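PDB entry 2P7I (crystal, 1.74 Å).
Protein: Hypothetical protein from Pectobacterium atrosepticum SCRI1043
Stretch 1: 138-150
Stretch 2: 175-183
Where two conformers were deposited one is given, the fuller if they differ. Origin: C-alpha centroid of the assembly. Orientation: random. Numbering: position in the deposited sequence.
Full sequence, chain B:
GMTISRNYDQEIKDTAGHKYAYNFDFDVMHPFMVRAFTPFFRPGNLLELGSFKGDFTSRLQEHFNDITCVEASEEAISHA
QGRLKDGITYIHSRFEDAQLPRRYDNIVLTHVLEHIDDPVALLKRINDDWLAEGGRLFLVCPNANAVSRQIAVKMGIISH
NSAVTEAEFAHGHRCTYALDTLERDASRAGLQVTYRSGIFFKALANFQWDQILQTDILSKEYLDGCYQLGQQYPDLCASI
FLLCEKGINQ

Stretch 1 (138-150) FLVCPNANAVSRQ
Stretch 2, residues 175-183: CTYALDTLE

A strand-to-helix connection packs against a loop and the helix that follows it through one direct backbone hydrogen bond, three bridging waters and a small apolar patch, burying 458 Å² in all. Stretch 1 runs as strand 138-142, a type I turn Asn143-Ala146 (Ala144 -57/-37, Asn145 -96/12) and a helix from Val147; stretch 2 is extended through Tyr177 (-69/151), with Ala178 (-125/178) as N-cap of a helix from Leu179. The CA atoms of Ala144 and Ala178 lie 5.1 Å apart. Ala144 N donates to Tyr177 O (2.8 Å, 160°), which also receives a CA-H contact from Asn143 CA at 3.6 Å. Water 1 joins Pro142 O to Tyr177 N, 2.8 Å from each. Asn143 (chi1 t) accepts Asn145 N at its OD1 (3.0 Å), and through water 2 this OD1 reaches Leu179 N, an amide in the first turn of the helix; water 3 links Asn145 ND2 to Asp180 OD1. Small alanines permit close approach: Ala144 CB lies 4.1 Å from Ala178 CB and 3.8 Å from Thr176 CG2 (chi1 m), a methyl that also covers one guanidinium face of extended Arg149. From the strand, Leu139 (t, p) and Cys141 (m) point toward stretch 2: Leu139 CD2 meets Leu182 CD1 (3.8 Å; Leu182 t, p), and Cys141 SG sits obliquely 3.8 Å from Tyr177 CD2.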

# COMPACT_ATOMS: atom_id res chain seq x y z
N PHE B 138 7.76 12.03 -20.87
CA PHE B 138 6.54 11.72 -20.14
C PHE B 138 6.06 10.37 -20.59
O PHE B 138 5.34 10.23 -21.60
CB PHE B 138 5.51 12.79 -20.40
CG PHE B 138 5.94 14.14 -19.92
CD1 PHE B 138 6.85 14.89 -20.66
CD2 PHE B 138 5.43 14.66 -18.73
CE1 PHE B 138 7.29 16.13 -20.20
CE2 PHE B 138 5.83 15.90 -18.27
CZ PHE B 138 6.79 16.64 -18.99
N LEU B 139 6.42 9.37 -19.79
CA LEU B 139 6.20 7.97 -20.11
C LEU B 139 5.05 7.38 -19.31
O LEU B 139 5.14 7.24 -18.11
CB LEU B 139 7.48 7.14 -19.84
CG LEU B 139 7.41 5.64 -20.08
CD1 LEU B 139 7.07 5.33 -21.56
CD2 LEU B 139 8.78 4.99 -19.72
N VAL B 140 3.96 7.05 -19.98
CA VAL B 140 2.75 6.60 -19.26
C VAL B 140 2.23 5.33 -19.91
O VAL B 140 2.08 5.28 -21.09
CB VAL B 140 1.63 7.67 -19.21
CG1 VAL B 140 0.40 7.15 -18.48
CG2 VAL B 140 2.13 8.95 -18.53
N CYS B 141 1.95 4.31 -19.09
CA CYS B 141 1.37 3.07 -19.57
C CYS B 141 0.25 2.59 -18.65
O CYS B 141 0.23 2.92 -17.45
CB CYS B 141 2.45 1.98 -19.57
SG CYS B 141 3.75 2.22 -20.79
N PRO B 142 -0.66 1.77 -19.17
CA PRO B 142 -1.66 1.11 -18.34
C PRO B 142 -0.97 0.23 -17.29
O PRO B 142 0.02 -0.42 -17.56
CB PRO B 142 -2.49 0.29 -19.34
CG PRO B 142 -2.11 0.66 -20.57
CD PRO B 142 -0.82 1.39 -20.57
N ASN B 143 -1.46 0.26 -16.07
CA ASN B 143 -0.83 -0.42 -14.96
C ASN B 143 -1.40 -1.79 -14.69
O ASN B 143 -2.60 -1.95 -14.42
CB ASN B 143 -1.04 0.47 -13.75
CG ASN B 143 -0.42 -0.06 -12.50
OD1 ASN B 143 0.54 -0.86 -12.54
ND2 ASN B 143 -0.91 0.43 -11.37
N ALA B 144 -0.51 -2.77 -14.65
CA ALA B 144 -0.87 -4.13 -14.30
C ALA B 144 -1.52 -4.22 -12.95
O ALA B 144 -2.33 -5.12 -12.70
CB ALA B 144 0.38 -5.02 -14.34
N ASN B 145 -1.05 -3.40 -12.00
CA ASN B 145 -1.45 -3.53 -10.63
C ASN B 145 -2.61 -2.60 -10.26
O ASN B 145 -2.91 -2.44 -9.11
CB ASN B 145 -0.29 -3.30 -9.70
CG ASN B 145 0.81 -4.27 -9.92
OD1 ASN B 145 0.61 -5.31 -10.54
ND2 ASN B 145 2.00 -3.95 -9.41
N ALA B 146 -3.25 -1.98 -11.24
CA ALA B 146 -4.42 -1.18 -10.97
C ALA B 146 -5.45 -2.00 -10.20
O ALA B 146 -5.63 -3.20 -10.46
CB ALA B 146 -5.06 -0.73 -12.30
N VAL B 147 -6.16 -1.34 -9.28
CA VAL B 147 -7.13 -2.04 -8.45
C VAL B 147 -8.15 -2.81 -9.25
O VAL B 147 -8.35 -3.99 -9.00
CB VAL B 147 -7.82 -1.12 -7.43
CG1 VAL B 147 -9.02 -1.85 -6.72
CG2 VAL B 147 -6.83 -0.71 -6.41
N SER B 148 -8.77 -2.14 -10.21
CA SER B 148 -9.75 -2.78 -11.07
C SER B 148 -9.20 -4.04 -11.72
O SER B 148 -9.90 -5.07 -11.78
CB SER B 148 -10.23 -1.78 -12.12
OG SER B 148 -9.13 -1.29 -12.86
N ARG B 149 -7.98 -3.98 -12.22
CA ARG B 149 -7.35 -5.11 -12.88
C ARG B 149 -7.05 -6.25 -11.90
O ARG B 149 -7.28 -7.42 -12.21
CB ARG B 149 -6.07 -4.70 -13.58
CG ARG B 149 -5.63 -5.74 -14.59
CD ARG B 149 -4.38 -5.33 -15.29
NE ARG B 149 -3.91 -6.38 -16.19
CZ ARG B 149 -4.36 -6.56 -17.42
NH1 ARG B 149 -5.27 -5.77 -17.91
NH2 ARG B 149 -3.85 -7.51 -18.17
N GLN B 150 -6.60 -5.89 -10.70
CA GLN B 150 -6.37 -6.88 -9.67
C GLN B 150 -7.66 -7.61 -9.28
O GLN B 150 -7.65 -8.81 -9.04
CB GLN B 150 -5.73 -6.21 -8.42
CG GLN B 150 -4.29 -5.72 -8.71
CD GLN B 150 -3.43 -5.64 -7.46
OE1 GLN B 150 -3.24 -6.65 -6.78
NE2 GLN B 150 -2.85 -4.46 -7.20
N CYS B 175 2.78 -6.28 -23.77
CA CYS B 175 3.22 -6.26 -22.37
C CYS B 175 2.14 -5.58 -21.55
O CYS B 175 1.37 -4.76 -22.09
CB CYS B 175 4.53 -5.46 -22.30
SG CYS B 175 5.35 -5.31 -20.67
N THR B 176 2.14 -5.85 -20.26
CA THR B 176 1.32 -5.11 -19.36
C THR B 176 2.29 -4.70 -18.29
O THR B 176 2.66 -5.53 -17.44
CB THR B 176 0.21 -5.96 -18.77
OG1 THR B 176 -0.55 -6.58 -19.83
CG2 THR B 176 -0.80 -5.06 -17.96
N TYR B 177 2.73 -3.46 -18.38
CA TYR B 177 3.69 -2.92 -17.43
C TYR B 177 3.15 -2.71 -16.05
O TYR B 177 2.00 -2.41 -15.83
CB TYR B 177 4.21 -1.57 -17.91
CG TYR B 177 5.22 -1.67 -19.06
CD1 TYR B 177 6.51 -2.11 -18.83
CD2 TYR B 177 4.86 -1.35 -20.37
CE1 TYR B 177 7.44 -2.19 -19.87
CE2 TYR B 177 5.77 -1.43 -21.40
CZ TYR B 177 7.06 -1.84 -21.14
OH TYR B 177 7.98 -1.92 -22.15
N ALA B 178 4.06 -2.82 -15.11
CA ALA B 178 3.87 -2.27 -13.74
C ALA B 178 5.09 -1.37 -13.50
O ALA B 178 6.01 -1.28 -14.36
CB ALA B 178 3.80 -3.42 -12.69
N LEU B 179 5.15 -0.71 -12.36
CA LEU B 179 6.27 0.20 -12.09
C LEU B 179 7.61 -0.51 -12.15
O LEU B 179 8.63 0.08 -12.56
CB LEU B 179 6.05 0.93 -10.78
CG LEU B 179 5.05 2.10 -10.80
CD1 LEU B 179 4.54 2.38 -9.42
CD2 LEU B 179 5.72 3.34 -11.36
N ASP B 180 7.65 -1.77 -11.76
CA ASP B 180 8.92 -2.48 -11.76
C ASP B 180 9.48 -2.70 -13.17
O ASP B 180 10.69 -2.41 -13.45
CB ASP B 180 8.87 -3.77 -10.89
CG ASP B 180 8.01 -4.91 -11.46
OD1 ASP B 180 6.88 -4.65 -11.93
OD2 ASP B 180 8.43 -6.08 -11.38
N THR B 181 8.64 -3.20 -14.08
CA THR B 181 9.10 -3.53 -15.39
C THR B 181 9.23 -2.28 -16.27
O THR B 181 10.07 -2.21 -17.15
CB THR B 181 8.12 -4.53 -16.06
OG1 THR B 181 6.77 -4.04 -15.91
CG2 THR B 181 8.24 -5.93 -15.40
N LEU B 182 8.37 -1.31 -16.06
CA LEU B 182 8.50 -0.02 -16.76
C LEU B 182 9.82 0.72 -16.43
O LEU B 182 10.53 1.12 -17.33
CB LEU B 182 7.26 0.86 -16.49
CG LEU B 182 7.11 2.11 -17.39
CD1 LEU B 182 7.06 1.75 -18.88
CD2 LEU B 182 5.84 2.96 -16.99
N GLU B 183 10.18 0.86 -15.16
CA GLU B 183 11.45 1.46 -14.79
C GLU B 183 12.61 0.63 -15.30
O GLU B 183 13.61 1.17 -15.74
CB GLU B 183 11.55 1.74 -13.29
CG GLU B 183 12.87 2.39 -12.95
CD GLU B 183 12.91 3.12 -11.67
OE1 GLU B 183 11.88 3.22 -10.97
OE2 GLU B 183 13.99 3.67 -11.38
O HOH W 1 1.27 -1.50 -19.79
O HOH W 2 2.81 -0.54 -10.85
O HOH W 3 4.75 -5.44 -9.73